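Pectinesterase (Aspergillus niger, PDB 5C1E) hydrolyses the methyl esters of pectin's galacturonosyl units, releasing methanol and leaving free carboxylates, and is probably involved in the maceration and soft-rotting of plant tissue. Local coordinates at residues F130-S136 against Y150-I156; L57-T63 against G100-I106; V225-V229 against G251-Y257. All coordinates share one frame. Where two conformers were deposited one is given. Residues are numbered along the deposited sequence.

Contact 1. Residues F130-S136 against Y150-I156. With SO4 (sulfate ion), chain C.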
loop_
_atom_site.group_PDB
_atom_site.type_symbol
_atom_site.label_atom_id
_atom_site.label_comp_id
_atom_site.label_asym_id
_atom_site.label_seq_id
_atom_site.Cartn_x
_atom_site.Cartn_y
_atom_site.Cartn_z
ATOM N N PHE A 130 -5.035 -1.784 6.220
ATOM C CA PHE A 130 -5.119 -2.774 5.158
ATOM C C PHE A 130 -4.444 -4.064 5.610
ATOM O O PHE A 130 -3.285 -4.059 6.005
ATOM C CB PHE A 130 -4.459 -2.247 3.872
ATOM C CG PHE A 130 -5.091 -1.000 3.344
ATOM C CD1 PHE A 130 -4.659 0.246 3.762
ATOM C CD2 PHE A 130 -6.139 -1.068 2.425
ATOM C CE1 PHE A 130 -5.249 1.405 3.264
ATOM C CE2 PHE A 130 -6.744 0.087 1.936
ATOM C CZ PHE A 130 -6.302 1.320 2.361
ATOM N N TYR A 131 -5.184 -5.164 5.537
ATOM C CA TYR A 131 -4.772 -6.423 6.118
ATOM C C TYR A 131 -4.945 -7.544 5.111
ATOM O O TYR A 131 -6.047 -7.820 4.667
ATOM C CB TYR A 131 -5.655 -6.716 7.342
ATOM C CG TYR A 131 -5.649 -5.602 8.366
ATOM C CD1 TYR A 131 -4.687 -5.558 9.357
ATOM C CD2 TYR A 131 -6.588 -4.586 8.325
ATOM C CE1 TYR A 131 -4.675 -4.536 10.296
ATOM C CE2 TYR A 131 -6.578 -3.559 9.251
ATOM C CZ TYR A 131 -5.617 -3.547 10.232
ATOM O OH TYR A 131 -5.605 -2.543 11.163
ATOM N N GLY A 132 -3.859 -8.207 4.750
ATOM C CA GLY A 132 -3.961 -9.330 3.838
ATOM C C GLY A 132 -4.449 -8.967 2.456
ATOM O O GLY A 132 -5.058 -9.802 1.785
ATOM N N CYS A 133 -4.169 -7.738 2.004
ATOM C CA CYS A 133 -4.616 -7.276 0.690
ATOM C C CYS A 133 -3.483 -7.366 -0.341
ATOM O O CYS A 133 -2.299 -7.431 0.004
ATOM C CB CYS A 133 -5.100 -5.818 0.775
ATOM S SG CYS A 133 -6.582 -5.585 1.764
ATOM N N GLN A 134 -3.855 -7.366 -1.610
ATOM C CA GLN A 134 -2.873 -7.213 -2.677
ATOM C C GLN A 134 -3.119 -5.941 -3.457
ATOM O O GLN A 134 -4.272 -5.579 -3.737
ATOM C CB GLN A 134 -2.901 -8.399 -3.638
ATOM C CG GLN A 134 -2.758 -9.761 -2.968
ATOM C CD GLN A 134 -2.620 -10.889 -3.977
ATOM O OE1 GLN A 134 -1.839 -10.768 -4.938
ATOM N NE2 GLN A 134 -3.344 -12.015 -3.761
ATOM N N PHE A 135 -2.024 -5.298 -3.855
ATOM C CA PHE A 135 -2.085 -4.123 -4.683
ATOM C C PHE A 135 -1.104 -4.314 -5.819
ATOM O O PHE A 135 0.098 -4.471 -5.583
ATOM C CB PHE A 135 -1.751 -2.860 -3.879
ATOM C CG PHE A 135 -2.479 -2.766 -2.586
ATOM C CD1 PHE A 135 -3.719 -2.155 -2.533
ATOM C CD2 PHE A 135 -1.930 -3.266 -1.424
ATOM C CE1 PHE A 135 -4.410 -2.065 -1.343
ATOM C CE2 PHE A 135 -2.612 -3.164 -0.227
ATOM C CZ PHE A 135 -3.855 -2.569 -0.195
ATOM N N SER A 136 -1.617 -4.285 -7.047
ATOM C CA SER A 136 -0.830 -4.624 -8.229
ATOM C C SER A 136 -0.904 -3.574 -9.332
ATOM O O SER A 136 -1.984 -3.076 -9.672
ATOM C CB SER A 136 -1.284 -5.978 -8.776
ATOM O OG SER A 136 -1.021 -7.007 -7.840
ATOM N N TYR A 150 -1.680 2.042 7.721
ATOM C CA TYR A 150 -1.062 0.832 8.222
ATOM C C TYR A 150 -1.387 -0.331 7.284
ATOM O O TYR A 150 -2.555 -0.570 6.973
ATOM C CB TYR A 150 -1.567 0.570 9.648
ATOM C CG TYR A 150 -1.089 -0.713 10.277
ATOM C CD1 TYR A 150 0.154 -0.797 10.872
ATOM C CD2 TYR A 150 -1.898 -1.843 10.295
ATOM C CE1 TYR A 150 0.584 -1.981 11.461
ATOM C CE2 TYR A 150 -1.483 -3.019 10.884
ATOM C CZ TYR A 150 -0.247 -3.088 11.456
ATOM O OH TYR A 150 0.146 -4.261 12.031
ATOM N N TYR A 151 -0.342 -1.013 6.810
ATOM C CA TYR A 151 -0.472 -2.155 5.899
ATOM C C TYR A 151 0.191 -3.350 6.558
ATOM O O TYR A 151 1.372 -3.295 6.868
ATOM C CB TYR A 151 0.200 -1.881 4.531
ATOM C CG TYR A 151 -0.461 -0.773 3.736
ATOM C CD1 TYR A 151 -0.296 0.559 4.094
ATOM C CD2 TYR A 151 -1.257 -1.060 2.633
ATOM C CE1 TYR A 151 -0.921 1.569 3.391
ATOM C CE2 TYR A 151 -1.888 -0.053 1.910
ATOM C CZ TYR A 151 -1.728 1.265 2.306
ATOM O OH TYR A 151 -2.340 2.271 1.602
ATOM N N SER A 152 -0.575 -4.424 6.765
ATOM C CA SER A 152 -0.051 -5.637 7.376
ATOM C C SER A 152 -0.305 -6.866 6.527
ATOM O O SER A 152 -1.432 -7.118 6.114
ATOM C CB SER A 152 -0.683 -5.882 8.757
ATOM O OG SER A 152 -0.037 -6.999 9.350
ATOM N N ASN A 153 0.731 -7.664 6.308
ATOM C CA ASN A 153 0.576 -8.924 5.563
ATOM C C ASN A 153 -0.046 -8.729 4.192
ATOM O O ASN A 153 -0.833 -9.558 3.707
ATOM C CB ASN A 153 -0.190 -9.954 6.392
ATOM C CG ASN A 153 0.642 -10.475 7.536
ATOM O OD1 ASN A 153 1.331 -11.475 7.396
ATOM N ND2 ASN A 153 0.639 -9.754 8.658
ATOM N N CYS A 154 0.354 -7.630 3.556
ATOM C CA CYS A 154 -0.093 -7.304 2.231
ATOM C C CYS A 154 0.998 -7.628 1.212
ATOM O O CYS A 154 2.164 -7.866 1.563
ATOM C CB CYS A 154 -0.465 -5.819 2.124
ATOM S SG CYS A 154 -1.919 -5.318 3.096
ATOM N N MET A 155 0.592 -7.641 -0.052
ATOM C CA MET A 155 1.499 -7.812 -1.162
ATOM C C MET A 155 1.369 -6.556 -1.999
ATOM O O MET A 155 0.266 -6.245 -2.472
ATOM C CB MET A 155 1.100 -9.055 -1.954
ATOM C CG MET A 155 2.138 -9.591 -2.929
ATOM S SD MET A 155 2.467 -8.558 -4.365
ATOM C CE MET A 155 0.848 -8.461 -5.152
ATOM N N ILE A 156 2.475 -5.825 -2.161
ATOM C CA ILE A 156 2.496 -4.604 -2.984
ATOM C C ILE A 156 3.456 -4.836 -4.144
ATOM O O ILE A 156 4.662 -5.042 -3.932
ATOM C CB ILE A 156 2.906 -3.341 -2.189
ATOM C CG1 ILE A 156 1.981 -3.141 -1.002
ATOM C CG2 ILE A 156 2.770 -2.086 -3.057
ATOM C CD1 ILE A 156 2.571 -3.600 0.295
HETATM S S SO4 C . 3.494 -4.575 13.348
HETATM O O1 SO4 C . 3.640 -5.978 13.837
HETATM O O2 SO4 C . 3.728 -4.560 11.879
HETATM O O3 SO4 C . 2.151 -4.014 13.656
HETATM O O4 SO4 C . 4.489 -3.730 14.051
#

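Contact 2. Residues L57-T63 against G100-I106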
loop_
_atom_site.group_PDB
_atom_site.type_symbol
_atom_site.label_atom_id
_atom_site.label_comp_id
_atom_site.label_asym_id
_atom_site.label_seq_id
_atom_site.Cartn_x
_atom_site.Cartn_y
_atom_site.Cartn_z
ATOM N N LEU A 57 -16.027 2.531 7.904
ATOM C CA LEU A 57 -16.366 1.414 7.013
ATOM C C LEU A 57 -15.270 0.372 7.070
ATOM O O LEU A 57 -14.075 0.719 7.075
ATOM C CB LEU A 57 -16.529 1.905 5.574
ATOM C CG LEU A 57 -16.779 0.864 4.491
ATOM C CD1 LEU A 57 -18.135 0.213 4.708
ATOM C CD2 LEU A 57 -16.727 1.486 3.113
ATOM N N THR A 58 -15.689 -0.893 7.135
ATOM C CA THR A 58 -14.799 -2.044 6.932
ATOM C C THR A 58 -15.264 -2.860 5.733
ATOM O O THR A 58 -16.455 -3.219 5.627
ATOM C CB THR A 58 -14.743 -2.937 8.189
ATOM O OG1 THR A 58 -14.284 -2.146 9.275
ATOM C CG2 THR A 58 -13.781 -4.109 7.984
ATOM N N LEU A 59 -14.333 -3.137 4.811
ATOM C CA LEU A 59 -14.600 -3.990 3.666
ATOM C C LEU A 59 -13.852 -5.323 3.823
ATOM O O LEU A 59 -12.627 -5.326 3.969
ATOM C CB LEU A 59 -14.143 -3.265 2.409
ATOM C CG LEU A 59 -14.461 -3.792 1.015
ATOM C CD1 LEU A 59 -15.953 -3.958 0.726
ATOM C CD2 LEU A 59 -13.857 -2.796 0.037
ATOM N N TYR A 60 -14.591 -6.434 3.826
ATOM C CA TYR A 60 -14.021 -7.759 4.023
ATOM C C TYR A 60 -14.142 -8.574 2.772
ATOM O O TYR A 60 -15.223 -8.657 2.201
ATOM C CB TYR A 60 -14.811 -8.537 5.062
ATOM C CG TYR A 60 -14.827 -7.998 6.452
ATOM C CD1 TYR A 60 -13.721 -8.126 7.274
ATOM C CD2 TYR A 60 -15.970 -7.416 6.974
ATOM C CE1 TYR A 60 -13.749 -7.674 8.589
ATOM C CE2 TYR A 60 -16.001 -6.963 8.280
ATOM C CZ TYR A 60 -14.887 -7.102 9.085
ATOM O OH TYR A 60 -14.922 -6.633 10.374
ATOM N N GLY A 61 -13.064 -9.247 2.396
ATOM C CA GLY A 61 -13.092 -10.204 1.305
ATOM C C GLY A 61 -13.169 -11.635 1.794
ATOM O O GLY A 61 -12.642 -11.984 2.848
ATOM N N GLU A 62 -13.830 -12.463 1.009
ATOM C CA GLU A 62 -13.915 -13.893 1.267
ATOM C C GLU A 62 -12.543 -14.532 1.165
ATOM O O GLU A 62 -11.802 -14.258 0.216
ATOM C CB GLU A 62 -14.872 -14.547 0.255
ATOM C CG GLU A 62 -14.989 -16.047 0.418
ATOM C CD GLU A 62 -15.937 -16.698 -0.568
ATOM O OE1 GLU A 62 -16.607 -16.006 -1.326
ATOM O OE2 GLU A 62 -15.994 -17.946 -0.578
ATOM N N THR A 63 -12.194 -15.358 2.151
ATOM C CA THR A 63 -10.949 -16.124 2.103
ATOM C C THR A 63 -10.927 -17.281 3.086
ATOM O O THR A 63 -11.498 -17.184 4.156
ATOM C CB THR A 63 -9.714 -15.221 2.384
ATOM O OG1 THR A 63 -8.523 -16.014 2.365
ATOM C CG2 THR A 63 -9.825 -14.511 3.721
ATOM N N GLY A 100 -10.590 6.175 8.766
ATOM C CA GLY A 100 -10.863 4.976 9.554
ATOM C C GLY A 100 -11.228 3.751 8.744
ATOM O O GLY A 100 -11.575 2.720 9.314
ATOM N N PHE A 101 -11.168 3.856 7.416
ATOM C CA PHE A 101 -11.472 2.724 6.544
ATOM C C PHE A 101 -10.511 1.554 6.827
ATOM O O PHE A 101 -9.305 1.758 7.055
ATOM C CB PHE A 101 -11.353 3.164 5.078
ATOM C CG PHE A 101 -11.564 2.064 4.079
ATOM C CD1 PHE A 101 -12.832 1.535 3.857
ATOM C CD2 PHE A 101 -10.496 1.581 3.316
ATOM C CE1 PHE A 101 -13.029 0.538 2.911
ATOM C CE2 PHE A 101 -10.689 0.598 2.368
ATOM C CZ PHE A 101 -11.959 0.063 2.171
ATOM N N SER A 102 -11.056 0.341 6.816
ATOM C CA SER A 102 -10.248 -0.878 6.913
ATOM C C SER A 102 -10.634 -1.819 5.796
ATOM O O SER A 102 -11.820 -1.940 5.473
ATOM C CB SER A 102 -10.458 -1.563 8.256
ATOM O OG SER A 102 -10.173 -0.681 9.303
ATOM N N MET A 103 -9.649 -2.491 5.205
ATOM C CA MET A 103 -9.926 -3.459 4.156
ATOM C C MET A 103 -9.154 -4.746 4.458
ATOM O O MET A 103 -7.982 -4.697 4.851
ATOM C CB MET A 103 -9.574 -2.886 2.781
ATOM C CG MET A 103 -10.001 -3.778 1.624
ATOM S SD MET A 103 -9.916 -2.927 0.039
ATOM C CE MET A 103 -8.175 -2.987 -0.330
ATOM N N TYR A 104 -9.840 -5.878 4.327
ATOM C CA TYR A 104 -9.290 -7.190 4.645
ATOM C C TYR A 104 -9.427 -8.118 3.470
ATOM O O TYR A 104 -10.539 -8.338 2.968
ATOM C CB TYR A 104 -10.034 -7.851 5.822
ATOM C CG TYR A 104 -9.868 -7.188 7.158
ATOM C CD1 TYR A 104 -10.634 -6.076 7.493
ATOM C CD2 TYR A 104 -8.944 -7.665 8.107
ATOM C CE1 TYR A 104 -10.487 -5.460 8.707
ATOM C CE2 TYR A 104 -8.823 -7.060 9.350
ATOM C CZ TYR A 104 -9.608 -5.960 9.632
ATOM O OH TYR A 104 -9.516 -5.300 10.815
ATOM N N ASN A 105 -8.303 -8.693 3.057
ATOM C CA ASN A 105 -8.302 -9.802 2.088
ATOM C C ASN A 105 -8.971 -9.498 0.746
ATOM O O ASN A 105 -9.803 -10.273 0.257
ATOM C CB ASN A 105 -8.922 -11.037 2.745
ATOM C CG ASN A 105 -8.292 -11.344 4.072
ATOM O OD1 ASN A 105 -8.932 -11.253 5.124
ATOM N ND2 ASN A 105 -7.017 -11.696 4.042
ATOM N N ILE A 106 -8.588 -8.358 0.169
ATOM C CA ILE A 106 -9.066 -7.930 -1.151
ATOM C C ILE A 106 -7.857 -7.617 -2.024
ATOM O O ILE A 106 -6.877 -7.035 -1.541
ATOM C CB ILE A 106 -10.023 -6.732 -1.015
ATOM C CG1 ILE A 106 -11.319 -7.238 -0.353
ATOM C CG2 ILE A 106 -10.259 -6.077 -2.372
ATOM C CD1 ILE A 106 -12.543 -6.431 -0.542
HETATM O O HOH W 1 -12.756 0.426 9.876
HETATM O O HOH W 2 -12.507 -5.745 12.034
HETATM O O HOH W 3 -10.656 -12.329 -1.232
#

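Contact 3. Residues V225-V229 against G251-Y257. With SO4 (sulfate ion), chain E.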
loop_
_atom_site.group_PDB
_atom_site.type_symbol
_atom_site.label_atom_id
_atom_site.label_comp_id
_atom_site.label_asym_id
_atom_site.label_seq_id
_atom_site.Cartn_x
_atom_site.Cartn_y
_atom_site.Cartn_z
ATOM N N VAL A 225 11.801 16.989 -1.740
ATOM C CA VAL A 225 13.171 17.121 -1.234
ATOM C C VAL A 225 13.410 16.546 0.170
ATOM O O VAL A 225 14.565 16.346 0.566
ATOM C CB VAL A 225 13.668 18.581 -1.281
ATOM C CG1 VAL A 225 13.758 19.078 -2.717
ATOM C CG2 VAL A 225 12.780 19.507 -0.458
ATOM N N LEU A 226 12.356 16.290 0.928
ATOM C CA LEU A 226 12.537 15.815 2.302
ATOM C C LEU A 226 11.948 14.417 2.544
ATOM O O LEU A 226 11.580 14.059 3.665
ATOM C CB LEU A 226 12.042 16.868 3.306
ATOM C CG LEU A 226 13.043 18.009 3.523
ATOM C CD1 LEU A 226 12.406 19.210 4.204
ATOM C CD2 LEU A 226 14.235 17.559 4.341
ATOM N N ALA A 227 11.896 13.632 1.473
ATOM C CA ALA A 227 11.485 12.242 1.506
ATOM C C ALA A 227 12.119 11.541 2.709
ATOM O O ALA A 227 13.331 11.619 2.878
ATOM C CB ALA A 227 11.947 11.559 0.239
ATOM N N ARG A 228 11.311 10.846 3.503
ATOM C CA ARG A 228 11.818 10.091 4.650
ATOM C C ARG A 228 11.331 8.653 4.682
ATOM O O ARG A 228 10.132 8.393 4.833
ATOM C CB ARG A 228 11.430 10.765 5.959
ATOM C CG ARG A 228 11.987 10.051 7.187
ATOM C CD ARG A 228 12.103 10.979 8.382
ATOM N NE ARG A 228 10.824 11.561 8.743
ATOM C CZ ARG A 228 10.681 12.520 9.654
ATOM N NH1 ARG A 228 11.746 12.980 10.307
ATOM N NH2 ARG A 228 9.481 13.012 9.928
ATOM N N VAL A 229 12.275 7.730 4.551
ATOM C CA VAL A 229 11.953 6.308 4.457
ATOM C C VAL A 229 12.979 5.494 5.235
ATOM O O VAL A 229 14.182 5.749 5.113
ATOM C CB VAL A 229 11.994 5.846 3.000
ATOM C CG1 VAL A 229 11.623 4.376 2.888
ATOM C CG2 VAL A 229 11.066 6.705 2.122
ATOM N N GLY A 251 18.059 18.923 -5.771
ATOM C CA GLY A 251 18.342 19.561 -4.482
ATOM C C GLY A 251 17.746 18.821 -3.302
ATOM O O GLY A 251 17.578 19.389 -2.224
ATOM N N ALA A 252 17.429 17.542 -3.503
ATOM C CA ALA A 252 16.807 16.741 -2.461
ATOM C C ALA A 252 17.797 16.475 -1.339
ATOM O O ALA A 252 19.004 16.305 -1.569
ATOM C CB ALA A 252 16.309 15.429 -3.024
ATOM N N THR A 253 17.259 16.417 -0.127
ATOM C CA THR A 253 18.017 16.023 1.068
ATOM C C THR A 253 17.212 14.973 1.801
ATOM O O THR A 253 16.668 15.220 2.869
ATOM C CB THR A 253 18.307 17.228 1.983
ATOM O OG1 THR A 253 17.075 17.785 2.455
ATOM C CG2 THR A 253 19.128 18.309 1.234
ATOM N N PRO A 254 17.117 13.766 1.211
ATOM C CA PRO A 254 16.239 12.761 1.796
ATOM C C PRO A 254 16.761 12.244 3.123
ATOM O O PRO A 254 17.965 12.302 3.386
ATOM C CB PRO A 254 16.245 11.627 0.757
ATOM C CG PRO A 254 17.548 11.764 0.087
ATOM C CD PRO A 254 17.793 13.266 0.008
ATOM N N LEU A 255 15.843 11.758 3.941
ATOM C CA LEU A 255 16.172 11.068 5.188
ATOM C C LEU A 255 15.895 9.575 4.979
ATOM O O LEU A 255 14.769 9.065 5.168
ATOM C CB LEU A 255 15.364 11.630 6.356
ATOM C CG LEU A 255 15.592 13.092 6.778
ATOM C CD1 LEU A 255 17.076 13.396 6.941
ATOM C CD2 LEU A 255 14.998 14.072 5.789
ATOM N N TYR A 256 16.942 8.899 4.545
ATOM C CA TYR A 256 16.902 7.493 4.155
ATOM C C TYR A 256 17.750 6.616 5.083
ATOM O O TYR A 256 18.954 6.834 5.253
ATOM C CB TYR A 256 17.422 7.376 2.734
ATOM C CG TYR A 256 16.491 7.840 1.625
ATOM C CD1 TYR A 256 15.112 7.941 1.808
ATOM C CD2 TYR A 256 17.010 8.157 0.361
ATOM C CE1 TYR A 256 14.271 8.331 0.756
ATOM C CE2 TYR A 256 16.191 8.552 -0.683
ATOM C CZ TYR A 256 14.832 8.636 -0.490
ATOM O OH TYR A 256 14.035 8.986 -1.539
ATOM N N TYR A 257 17.116 5.586 5.636
ATOM C CA TYR A 257 17.708 4.785 6.693
ATOM C C TYR A 257 17.546 3.300 6.439
ATOM O O TYR A 257 16.551 2.852 5.852
ATOM C CB TYR A 257 17.003 5.059 8.008
ATOM C CG TYR A 257 16.913 6.498 8.442
ATOM C CD1 TYR A 257 17.925 7.069 9.187
ATOM C CD2 TYR A 257 15.800 7.269 8.146
ATOM C CE1 TYR A 257 17.837 8.366 9.642
ATOM C CE2 TYR A 257 15.696 8.572 8.596
ATOM C CZ TYR A 257 16.720 9.124 9.326
ATOM O OH TYR A 257 16.642 10.417 9.778
HETATM S S SO4 E . 10.478 15.159 12.756
HETATM O O1 SO4 E . 10.966 14.143 13.721
HETATM O O2 SO4 E . 9.203 14.722 12.152
HETATM O O3 SO4 E . 10.282 16.446 13.457
HETATM O O4 SO4 E . 11.522 15.358 11.720
HETATM O O HOH W 4 14.564 12.210 10.483
#

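Contact 1. Residues F130-S136 against Y150-I156
Phe130 lays its ring nearly parallel to that of Tyr151, planes 12° apart and centroids 4.6 Å apart, but slid so far that the two barely overlap; Phe130 CD1 comes to 3.3 Å from Tyr151 CE2. Tyr151 in turn points its edge at the face of Phe135 in an offset edge-to-face pair, completing an aromatic cluster inside the parallel beta-helix. Two successive coils are stacked here in register. Phe130 N to Tyr150 O (2.9 Å), Ser152 N to Phe130 O (2.8 Å) and Gly132 N to Ser152 O (3.0 Å) form the ladder on one side of the turn; Met155 N to Cys133 O (2.9 Å) and Phe135 N to Met155 O (2.8 Å) resume it after the corner. At the corner both chains bend alike, Gly132 and Asn153 each having positive phi, and Cys133 N gives a hydrogen bond to Cys154 SG at 3.5 Å. Tyr150 OH binds a sulfate, probably from the crystallisation liquor, at its O3 (2.6 Å). Strand 142-146 closes over Phe135, Tyr151 and Ile156, while strands 102-104 and 168-172 continue the stack before and after this pair, with Tyr104 stacked on Tyr131 and Phe171 on Tyr151.

Contact 2. Residues L57-T63 against G100-I106
Four backbone hydrogen bonds lock strand 57-61 to strand 102-104, which run parallel with axes 4.7 Å apart and 7° from alignment, as consecutive rungs of a right-handed parallel beta-helix do. The donors switch strands along the ladder: Ser102 N to Leu57 O (3.1 Å), Leu59 N to Ser102 O (2.9 Å), Tyr104 N to Leu59 O (2.9 Å) and Gly61 N to Tyr104 O (2.7 Å). Gly61 sits where a CB would collide with Asn105 O. Water 1 meets four groups at one end, donating to Leu57 O (3.1 Å) and Gly100 O (2.6 Å) and accepting from Thr58 OG1 (3.1 Å) and Ser102 OG (2.9 Å); at the other, water 3 donates to Glu62 O and Asn105 O, both at 2.7 Å. Water 2 links Tyr60 OH (3.1 Å) and Tyr104 OH (3.3 Å), though Asp296 is the stronger partner of Tyr104. Asn105 is satisfied by Arg3 and by the carbonyl of Thr66, Glu62 by the amide of Ser42. On the opposite face Leu59 packs on Phe101, Met103 and Ile106, its CG 3.6 Å from Ile106 CD1. Strand 36-40 flanks 57-61 and strand 128-131 flanks 102-104, while helix 22-29 covers Leu57.

Contact 3. Residues V225-V229 against G251-Y257
The ladder starts before either strand does: Thr253 N already donates to Val225 O at 2.8 Å while both chains are still in loop conformation. It belongs to the far end of the parallel beta-helix, where strand 255-259 is the last rung of its sheet and lies beside 228-232. The regular bonds follow: Leu255 N to Ala227 O (2.7 Å), Val229 N to Leu255 O (2.9 Å) and Tyr257 N to Val229 O (3.0 Å). On one face Tyr256 packs against Ala227 and Val229, with Tyr256 CE1 3.8 Å from Val229 CG2, and its ring stacks on Trp245. On the other, Arg228 runs over Leu255, its CG 3.8 Å from Leu255 CB, and its guanidinium makes a cation-pi contact with Trp197. A water accepts from Arg228 NH1 (2.9 Å) and also bonds to Tyr257 OH (2.8 Å). The same guanidinium grips a sulfate, probably from the crystallisation liquor, with two hydrogen bonds: Arg228 NH1 to O4 and Arg228 NH2 to O2, both 2.8 Å.

From the N terminus, contact 2 comes first: the chain leaves 57-63, runs through 36 residues including strands 74-78 and 94-96, and returns one rung on at 100-106. Contact 1 then closes a tighter coil of 13 residues between 130-136 and 150-156, and contact 3 brings 251-257 back beside 225-229 after 21. The three loops follow in series; none crosses or encloses another. All reach the same ten-strand sheet, and contact 1 also turns the corner into the eight-strand one. Contacts 1 and 2 touch directly, Tyr131 N lying 2.9 Å from Met103 O. Contact 3 lies across the chain's centre from contact 2, their centres about 32 Å apart.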